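Phosphoethanolamine N-methyltransferase 1 (Haemonchus contortus, PDB 4KRG) probably catalyses the S-adenosylmethionine-dependent methylation of phosphoethanolamine, an early step of nematode phosphocholine biosynthesis. Local coordinates at residues A[260-272]-A[330-342]. Sequence-based numbering, arbitrary orientation.
Sequences WPAEQKTWDEKLD and TKEYLYRTSLTKA
Helix 260-271 meets helix 332-342 at a signed crossing angle of -52°, with the segment axes 9.4 Å apart at their closest and the CA atoms of Q264 and Y333, and of D268 and T337, nearest each other. Y333 enters as a knob among W260, E263, Q264 and W267. Its chi1 of -68° sets the ring beside its own backbone N and carries the hydroxyl along the other helix, where OH donates to the anti lone pair of E263 OE1 at 2.7 Å. The five-membered ring of W267 is offset from the Y333 ring with little overlap, and CD1 of W267 lies 3.5 Å from CB of Y333, also touching ring atoms CG and CD2. The rest of the indole receives L334, whose CD2 stands over the six-membered ring, 4.1 Å from its centroid, a CH-pi contact; the same methyl lies 3.7 Å from CD1 of L271. T337 fills a second hole, formed by Q264, W267, D268 and L271, and these two knobs-into-holes pack helix 249-271, which follows strand 231-240, onto helix 332-345, which follows strand 324-329, in this di-domain methyltransferase. Q264 folds at chi2 (65°), sending NE2 in the carbonyl plane onto a lone pair of Y333 O (3.3 Å), while OE1 bonds S190 outside the pair. Beside it R336 forms a side-on salt bridge with D268: NE reaches OD1 at 3.0 Å, NH2 reaches OD2 at 2.9 Å from above the carboxylate plane. K265 NZ joins OD2 on its anti side, completing a salt-bridge network whose shared carboxylate probably offsets the proximity of the two cations. One water donates to D268 OD1 and D272 OD1 and accepts from T340 OG1, which R230 also hydrogen-bonds; a second links D272 OD1 to T337 O.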
ATOM      1  N   TRP A 260       8.797 -11.122  10.749  1.00 26.77           N
ATOM      2  CA  TRP A 260       7.634 -10.664   9.992  1.00 24.07           C
ATOM      3  C   TRP A 260       7.170 -11.608   8.872  1.00 23.16           C
ATOM      4  O   TRP A 260       5.975 -11.875   8.764  1.00 26.26           O
ATOM      5  CB  TRP A 260       7.856  -9.245   9.451  1.00 22.14           C
ATOM      6  CG  TRP A 260       7.965  -8.187  10.512  1.00 23.71           C
ATOM      7  CD1 TRP A 260       7.534  -8.267  11.807  1.00 25.66           C
ATOM      8  CD2 TRP A 260       8.556  -6.888  10.367  1.00 24.85           C
ATOM      9  NE1 TRP A 260       7.812  -7.094  12.472  1.00 25.72           N
ATOM     10  CE2 TRP A 260       8.443  -6.234  11.608  1.00 26.29           C
ATOM     11  CE3 TRP A 260       9.169  -6.218   9.303  1.00 23.00           C
ATOM     12  CZ2 TRP A 260       8.920  -4.938  11.814  1.00 25.24           C
ATOM     13  CZ3 TRP A 260       9.637  -4.935   9.509  1.00 23.17           C
ATOM     14  CH2 TRP A 260       9.511  -4.307  10.754  1.00 25.26           C
ATOM     15  N   PRO A 261       8.096 -12.111   8.029  1.00 24.51           N
ATOM     16  CA  PRO A 261       7.602 -13.012   6.976  1.00 24.36           C
ATOM     17  C   PRO A 261       6.958 -14.265   7.562  1.00 27.08           C
ATOM     18  O   PRO A 261       6.050 -14.839   6.963  1.00 26.15           O
ATOM     19  CB  PRO A 261       8.871 -13.380   6.205  1.00 23.45           C
ATOM     20  CG  PRO A 261       9.813 -12.243   6.467  1.00 23.92           C
ATOM     21  CD  PRO A 261       9.541 -11.845   7.885  1.00 23.61           C
ATOM     22  N   ALA A 262       7.429 -14.669   8.736  1.00 27.31           N
ATOM     23  CA  ALA A 262       6.856 -15.803   9.439  1.00 30.54           C
ATOM     24  C   ALA A 262       5.442 -15.477   9.911  1.00 31.90           C
ATOM     25  O   ALA A 262       4.519 -16.267   9.713  1.00 35.98           O
ATOM     26  CB  ALA A 262       7.731 -16.184  10.613  1.00 27.34           C
ATOM     27  N   GLU A 263       5.281 -14.317  10.541  1.00 28.22           N
ATOM     28  CA  GLU A 263       3.976 -13.886  11.019  1.00 25.85           C
ATOM     29  C   GLU A 263       3.005 -13.709   9.867  1.00 24.34           C
ATOM     30  O   GLU A 263       1.835 -14.035   9.998  1.00 28.21           O
ATOM     31  CB  GLU A 263       4.087 -12.602  11.847  1.00 25.75           C
ATOM     32  CG  GLU A 263       4.837 -12.789  13.163  1.00 27.73           C
ATOM     33  CD  GLU A 263       5.136 -11.481  13.888  1.00 30.45           C
ATOM     34  OE1 GLU A 263       4.906 -10.394  13.316  1.00 28.56           O
ATOM     35  OE2 GLU A 263       5.611 -11.544  15.043  1.00 34.77           O
ATOM     36  N   GLN A 264       3.485 -13.198   8.738  1.00 23.36           N
ATOM     37  CA  GLN A 264       2.645 -13.092   7.551  1.00 20.36           C
ATOM     38  C   GLN A 264       2.157 -14.460   7.111  1.00 21.22           C
ATOM     39  O   GLN A 264       0.973 -14.638   6.826  1.00 22.88           O
ATOM     40  CB  GLN A 264       3.378 -12.425   6.389  1.00 19.15           C
ATOM     41  CG  GLN A 264       2.532 -12.329   5.128  1.00 17.92           C
ATOM     42  CD  GLN A 264       1.317 -11.431   5.299  1.00 19.58           C
ATOM     43  OE1 GLN A 264       1.426 -10.210   5.240  1.00 19.41           O
ATOM     44  NE2 GLN A 264       0.151 -12.036   5.511  1.00 18.71           N
ATOM     45  N   LYS A 265       3.063 -15.430   7.066  1.00 24.78           N
ATOM     46  CA  LYS A 265       2.694 -16.772   6.620  1.00 24.29           C
ATOM     47  C   LYS A 265       1.590 -17.411   7.462  1.00 27.11           C
ATOM     48  O   LYS A 265       0.734 -18.114   6.924  1.00 29.00           O
ATOM     49  CB  LYS A 265       3.910 -17.703   6.530  1.00 24.39           C
ATOM     50  CG  LYS A 265       4.786 -17.521   5.288  1.00 27.21           C
ATOM     51  CD  LYS A 265       3.981 -17.175   4.030  1.00 32.44           C
ATOM     52  CE  LYS A 265       3.090 -18.313   3.540  1.00 30.91           C
ATOM     53  NZ  LYS A 265       2.207 -17.858   2.430  1.00 23.00           N
ATOM     54  N   THR A 266       1.583 -17.161   8.768  1.00 26.76           N
ATOM     55  CA  THR A 266       0.510 -17.704   9.602  1.00 30.09           C
ATOM     56  C   THR A 266      -0.836 -17.063   9.267  1.00 27.66           C
ATOM     57  O   THR A 266      -1.876 -17.715   9.350  1.00 30.73           O
ATOM     58  CB  THR A 266       0.786 -17.572  11.116  1.00 35.08           C
ATOM     59  OG1 THR A 266       0.560 -16.223  11.537  1.00 37.51           O
ATOM     60  CG2 THR A 266       2.208 -17.984  11.447  1.00 34.76           C
ATOM     61  N   TRP A 267      -0.820 -15.790   8.894  1.00 23.44           N
ATOM     62  CA  TRP A 267      -2.051 -15.112   8.509  1.00 22.75           C
ATOM     63  C   TRP A 267      -2.577 -15.605   7.163  1.00 22.99           C
ATOM     64  O   TRP A 267      -3.785 -15.790   6.993  1.00 24.36           O
ATOM     65  CB  TRP A 267      -1.883 -13.590   8.553  1.00 21.98           C
ATOM     66  CG  TRP A 267      -1.888 -13.077   9.963  1.00 23.70           C
ATOM     67  CD1 TRP A 267      -0.875 -12.433  10.615  1.00 22.72           C
ATOM     68  CD2 TRP A 267      -2.954 -13.202  10.912  1.00 26.66           C
ATOM     69  NE1 TRP A 267      -1.251 -12.139  11.902  1.00 24.78           N
ATOM     70  CE2 TRP A 267      -2.524 -12.603  12.110  1.00 27.24           C
ATOM     71  CE3 TRP A 267      -4.238 -13.764  10.857  1.00 25.65           C
ATOM     72  CZ2 TRP A 267      -3.331 -12.547  13.250  1.00 30.64           C
ATOM     73  CZ3 TRP A 267      -5.034 -13.706  11.983  1.00 25.54           C
ATOM     74  CH2 TRP A 267      -4.581 -13.102  13.164  1.00 28.68           C
ATOM     75  N   ASP A 268      -1.672 -15.846   6.219  1.00 21.85           N
ATOM     76  CA  ASP A 268      -2.057 -16.467   4.956  1.00 22.69           C
ATOM     77  C   ASP A 268      -2.774 -17.794   5.198  1.00 22.22           C
ATOM     78  O   ASP A 268      -3.769 -18.098   4.555  1.00 22.60           O
ATOM     79  CB  ASP A 268      -0.837 -16.708   4.066  1.00 20.30           C
ATOM     80  CG  ASP A 268      -0.066 -15.448   3.775  1.00 25.90           C
ATOM     81  OD1 ASP A 268      -0.643 -14.344   3.894  1.00 22.97           O
ATOM     82  OD2 ASP A 268       1.125 -15.566   3.418  1.00 26.77           O
ATOM     83  N   GLU A 269      -2.265 -18.577   6.140  1.00 24.95           N
ATOM     84  CA  GLU A 269      -2.846 -19.881   6.454  1.00 27.46           C
ATOM     85  C   GLU A 269      -4.233 -19.770   7.051  1.00 27.55           C
ATOM     86  O   GLU A 269      -5.067 -20.651   6.868  1.00 29.34           O
ATOM     87  CB  GLU A 269      -1.960 -20.641   7.440  1.00 35.94           C
ATOM     88  CG  GLU A 269      -0.616 -21.061   6.888  1.00 44.58           C
ATOM     89  CD  GLU A 269       0.230 -21.783   7.921  1.00 52.33           C
ATOM     90  OE1 GLU A 269       0.059 -21.507   9.131  1.00 52.89           O
ATOM     91  OE2 GLU A 269       1.056 -22.631   7.523  1.00 57.21           O
ATOM     92  N   LYS A 270      -4.476 -18.698   7.791  1.00 26.96           N
ATOM     93  CA  LYS A 270      -5.786 -18.506   8.396  1.00 30.37           C
ATOM     94  C   LYS A 270      -6.806 -17.965   7.398  1.00 29.74           C
ATOM     95  O   LYS A 270      -7.973 -18.340   7.434  1.00 33.37           O
ATOM     96  CB  LYS A 270      -5.690 -17.569   9.603  1.00 30.44           C
ATOM     97  CG  LYS A 270      -4.832 -18.097  10.731  1.00 34.98           C
ATOM     98  CD  LYS A 270      -4.869 -17.158  11.923  1.00 39.34           C
ATOM     99  CE  LYS A 270      -3.830 -17.541  12.964  1.00 45.88           C
ATOM    100  NZ  LYS A 270      -3.630 -16.472  13.985  1.00 48.42           N
ATOM    101  N   LEU A 271      -6.360 -17.098   6.497  1.00 26.69           N
ATOM    102  CA  LEU A 271      -7.292 -16.296   5.710  1.00 23.99           C
ATOM    103  C   LEU A 271      -7.443 -16.634   4.225  1.00 22.43           C
ATOM    104  O   LEU A 271      -8.448 -16.276   3.620  1.00 24.53           O
ATOM    105  CB  LEU A 271      -6.964 -14.808   5.873  1.00 23.30           C
ATOM    106  CG  LEU A 271      -7.459 -14.192   7.178  1.00 25.66           C
ATOM    107  CD1 LEU A 271      -6.959 -12.775   7.333  1.00 25.35           C
ATOM    108  CD2 LEU A 271      -8.970 -14.211   7.206  1.00 26.40           C
ATOM    109  N   ASP A 272      -6.470 -17.313   3.632  1.00 21.74           N
ATOM    110  CA  ASP A 272      -6.487 -17.496   2.178  1.00 24.34           C
ATOM    111  C   ASP A 272      -7.643 -18.352   1.630  1.00 24.80           C
ATOM    112  O   ASP A 272      -8.093 -18.152   0.503  1.00 26.08           O
ATOM    113  CB  ASP A 272      -5.148 -18.031   1.670  1.00 25.84           C
ATOM    114  CG  ASP A 272      -4.042 -16.989   1.701  1.00 24.69           C
ATOM    115  OD1 ASP A 272      -4.326 -15.793   1.946  1.00 20.88           O
ATOM    116  OD2 ASP A 272      -2.879 -17.388   1.470  1.00 25.84           O
ATOM    117  N   THR A 330      -6.375  -1.561   8.147  1.00 12.63           N
ATOM    118  CA  THR A 330      -5.390  -0.905   9.008  1.00 15.40           C
ATOM    119  C   THR A 330      -4.360  -1.881   9.577  1.00 17.12           C
ATOM    120  O   THR A 330      -3.400  -1.467  10.222  1.00 16.44           O
ATOM    121  CB  THR A 330      -6.042  -0.119  10.164  1.00 17.10           C
ATOM    122  OG1 THR A 330      -6.665  -1.032  11.076  1.00 19.79           O
ATOM    123  CG2 THR A 330      -7.075   0.853   9.633  1.00 16.63           C
ATOM    124  N   LYS A 331      -4.566  -3.172   9.338  1.00 17.99           N
ATOM    125  CA  LYS A 331      -3.615  -4.193   9.773  1.00 19.43           C
ATOM    126  C   LYS A 331      -2.809  -4.710   8.577  1.00 18.85           C
ATOM    127  O   LYS A 331      -3.369  -5.347   7.683  1.00 17.49           O
ATOM    128  CB  LYS A 331      -4.349  -5.355  10.450  1.00 21.23           C
ATOM    129  CG  LYS A 331      -5.325  -4.949  11.550  1.00 23.14           C
ATOM    130  CD  LYS A 331      -4.660  -4.920  12.923  1.00 26.15           C
ATOM    131  CE  LYS A 331      -5.684  -4.837  14.057  1.00 22.06           C
ATOM    132  NZ  LYS A 331      -6.432  -3.551  14.078  1.00 20.05           N
ATOM    133  N   GLU A 332      -1.506  -4.432   8.568  1.00 18.17           N
ATOM    134  CA  GLU A 332      -0.641  -4.772   7.433  1.00 15.99           C
ATOM    135  C   GLU A 332      -0.776  -6.211   6.939  1.00 15.48           C
ATOM    136  O   GLU A 332      -0.859  -6.452   5.737  1.00 14.58           O
ATOM    137  CB  GLU A 332       0.829  -4.491   7.764  1.00 15.34           C
ATOM    138  CG  GLU A 332       1.158  -3.029   7.977  1.00 17.37           C
ATOM    139  CD  GLU A 332       1.087  -2.607   9.437  1.00 21.41           C
ATOM    140  OE1 GLU A 332       0.373  -3.262  10.221  1.00 24.27           O
ATOM    141  OE2 GLU A 332       1.752  -1.615   9.802  1.00 20.79           O
ATOM    142  N   TYR A 333      -0.796  -7.163   7.869  1.00 14.77           N
ATOM    143  CA  TYR A 333      -0.812  -8.574   7.506  1.00 15.06           C
ATOM    144  C   TYR A 333      -2.136  -8.954   6.882  1.00 16.07           C
ATOM    145  O   TYR A 333      -2.198  -9.827   6.021  1.00 16.67           O
ATOM    146  CB  TYR A 333      -0.585  -9.448   8.734  1.00 16.50           C
ATOM    147  CG  TYR A 333       0.800  -9.358   9.325  1.00 17.92           C
ATOM    148  CD1 TYR A 333       1.923  -9.283   8.514  1.00 19.85           C
ATOM    149  CD2 TYR A 333       0.981  -9.358  10.697  1.00 22.83           C
ATOM    150  CE1 TYR A 333       3.192  -9.208   9.062  1.00 23.40           C
ATOM    151  CE2 TYR A 333       2.240  -9.286  11.252  1.00 25.08           C
ATOM    152  CZ  TYR A 333       3.344  -9.209  10.430  1.00 24.29           C
ATOM    153  OH  TYR A 333       4.595  -9.134  10.991  1.00 25.95           O
ATOM    154  N   LEU A 334      -3.197  -8.299   7.334  1.00 16.17           N
ATOM    155  CA  LEU A 334      -4.543  -8.618   6.881  1.00 17.25           C
ATOM    156  C   LEU A 334      -4.814  -7.913   5.552  1.00 15.94           C
ATOM    157  O   LEU A 334      -5.503  -8.437   4.683  1.00 17.19           O
ATOM    158  CB  LEU A 334      -5.563  -8.260   7.966  1.00 16.01           C
ATOM    159  CG  LEU A 334      -5.157  -8.823   9.337  1.00 20.06           C
ATOM    160  CD1 LEU A 334      -6.144  -8.483  10.429  1.00 21.89           C
ATOM    161  CD2 LEU A 334      -4.958 -10.312   9.278  1.00 21.97           C
ATOM    162  N   TYR A 335      -4.223  -6.738   5.386  1.00 17.11           N
ATOM    163  CA  TYR A 335      -4.255  -6.038   4.106  1.00 15.99           C
ATOM    164  C   TYR A 335      -3.599  -6.883   3.015  1.00 12.37           C
ATOM    165  O   TYR A 335      -4.137  -7.004   1.913  1.00 13.10           O
ATOM    166  CB  TYR A 335      -3.582  -4.672   4.249  1.00 16.26           C
ATOM    167  CG  TYR A 335      -3.110  -3.988   2.977  1.00 13.38           C
ATOM    168  CD1 TYR A 335      -4.007  -3.390   2.101  1.00 14.12           C
ATOM    169  CD2 TYR A 335      -1.756  -3.874   2.702  1.00 15.01           C
ATOM    170  CE1 TYR A 335      -3.559  -2.737   0.957  1.00 14.65           C
ATOM    171  CE2 TYR A 335      -1.297  -3.220   1.572  1.00 11.70           C
ATOM    172  CZ  TYR A 335      -2.199  -2.657   0.703  1.00 13.34           C
ATOM    173  OH  TYR A 335      -1.729  -2.006  -0.413  1.00 12.69           O
ATOM    174  N   ARG A 336      -2.448  -7.475   3.323  1.00 14.10           N
ATOM    175  CA  ARG A 336      -1.781  -8.363   2.379  1.00 12.89           C
ATOM    176  C   ARG A 336      -2.742  -9.487   1.935  1.00 12.98           C
ATOM    177  O   ARG A 336      -2.864  -9.770   0.742  1.00 12.78           O
ATOM    178  CB  ARG A 336      -0.473  -8.910   2.991  1.00 14.20           C
ATOM    179  CG  ARG A 336       0.380  -9.874   2.122  1.00 13.73           C
ATOM    180  CD  ARG A 336      -0.294 -11.235   1.906  1.00 13.99           C
ATOM    181  NE  ARG A 336       0.554 -12.416   1.999  1.00 18.99           N
ATOM    182  CZ  ARG A 336       1.304 -12.882   1.008  1.00 18.46           C
ATOM    183  NH1 ARG A 336       1.366 -12.240  -0.152  1.00 18.65           N
ATOM    184  NH2 ARG A 336       2.012 -13.982   1.191  1.00 20.42           N
ATOM    185  N   THR A 337      -3.413 -10.138   2.884  1.00 14.13           N
ATOM    186  CA  THR A 337      -4.331 -11.228   2.527  1.00 15.98           C
ATOM    187  C   THR A 337      -5.491 -10.747   1.663  1.00 15.40           C
ATOM    188  O   THR A 337      -6.052 -11.514   0.887  1.00 16.62           O
ATOM    189  CB  THR A 337      -4.887 -11.973   3.756  1.00 17.17           C
ATOM    190  OG1 THR A 337      -5.834 -11.145   4.438  1.00 16.42           O
ATOM    191  CG2 THR A 337      -3.766 -12.357   4.696  1.00 18.79           C
ATOM    192  N   SER A 338      -5.859  -9.479   1.797  1.00 15.36           N
ATOM    193  CA  SER A 338      -6.886  -8.920   0.920  1.00 15.80           C
ATOM    194  C   SER A 338      -6.350  -8.752  -0.496  1.00 13.23           C
ATOM    195  O   SER A 338      -7.083  -8.948  -1.467  1.00 13.85           O
ATOM    196  CB  SER A 338      -7.419  -7.593   1.453  1.00 15.87           C
ATOM    197  OG  SER A 338      -8.252  -7.804   2.578  1.00 16.73           O
ATOM    198  N   LEU A 339      -5.077  -8.387  -0.620  1.00 13.14           N
ATOM    199  CA  LEU A 339      -4.442  -8.318  -1.942  1.00 12.04           C
ATOM    200  C   LEU A 339      -4.350  -9.706  -2.579  1.00 16.41           C
ATOM    201  O   LEU A 339      -4.549  -9.866  -3.781  1.00 15.55           O
ATOM    202  CB  LEU A 339      -3.055  -7.660  -1.878  1.00 15.62           C
ATOM    203  CG  LEU A 339      -3.011  -6.156  -1.590  1.00 13.68           C
ATOM    204  CD1 LEU A 339      -1.611  -5.594  -1.812  1.00 12.62           C
ATOM    205  CD2 LEU A 339      -4.011  -5.425  -2.452  1.00 13.84           C
ATOM    206  N   THR A 340      -4.053 -10.712  -1.765  1.00 16.17           N
ATOM    207  CA  THR A 340      -4.002 -12.081  -2.260  1.00 16.82           C
ATOM    208  C   THR A 340      -5.363 -12.491  -2.824  1.00 15.28           C
ATOM    209  O   THR A 340      -5.455 -12.995  -3.940  1.00 14.48           O
ATOM    210  CB  THR A 340      -3.548 -13.037  -1.161  1.00 13.72           C
ATOM    211  OG1 THR A 340      -2.227 -12.662  -0.754  1.00 13.86           O
ATOM    212  CG2 THR A 340      -3.530 -14.465  -1.668  1.00 15.24           C
ATOM    213  N   LYS A 341      -6.419 -12.236  -2.064  1.00 15.88           N
ATOM    214  CA  LYS A 341      -7.770 -12.508  -2.537  1.00 14.59           C
ATOM    215  C   LYS A 341      -8.079 -11.739  -3.827  1.00 16.47           C
ATOM    216  O   LYS A 341      -8.610 -12.310  -4.778  1.00 17.62           O
ATOM    217  CB  LYS A 341      -8.809 -12.187  -1.458  1.00 15.79           C
ATOM    218  CG  LYS A 341     -10.226 -12.544  -1.900  1.00 14.15           C
ATOM    219  CD  LYS A 341     -11.298 -12.200  -0.879  1.00 17.41           C
ATOM    220  CE  LYS A 341     -12.659 -12.575  -1.468  1.00 20.09           C
ATOM    221  NZ  LYS A 341     -13.828 -12.413  -0.543  1.00 23.51           N
ATOM    222  N   ALA A 342      -7.718 -10.457  -3.866  1.00 14.13           N
ATOM    223  CA  ALA A 342      -8.001  -9.621  -5.028  1.00 14.34           C
ATOM    224  C   ALA A 342      -7.375 -10.175  -6.307  1.00 15.70           C
ATOM    225  O   ALA A 342      -7.997 -10.161  -7.364  1.00 16.29           O
ATOM    226  CB  ALA A 342      -7.556  -8.172  -4.783  1.00 12.83           C
TER
HETATM  227  O   HOH W   1      -2.452 -13.869   1.811  1.00 19.88           O
HETATM  228  O   HOH W   2      -6.234 -14.176   1.307  1.00 15.52           O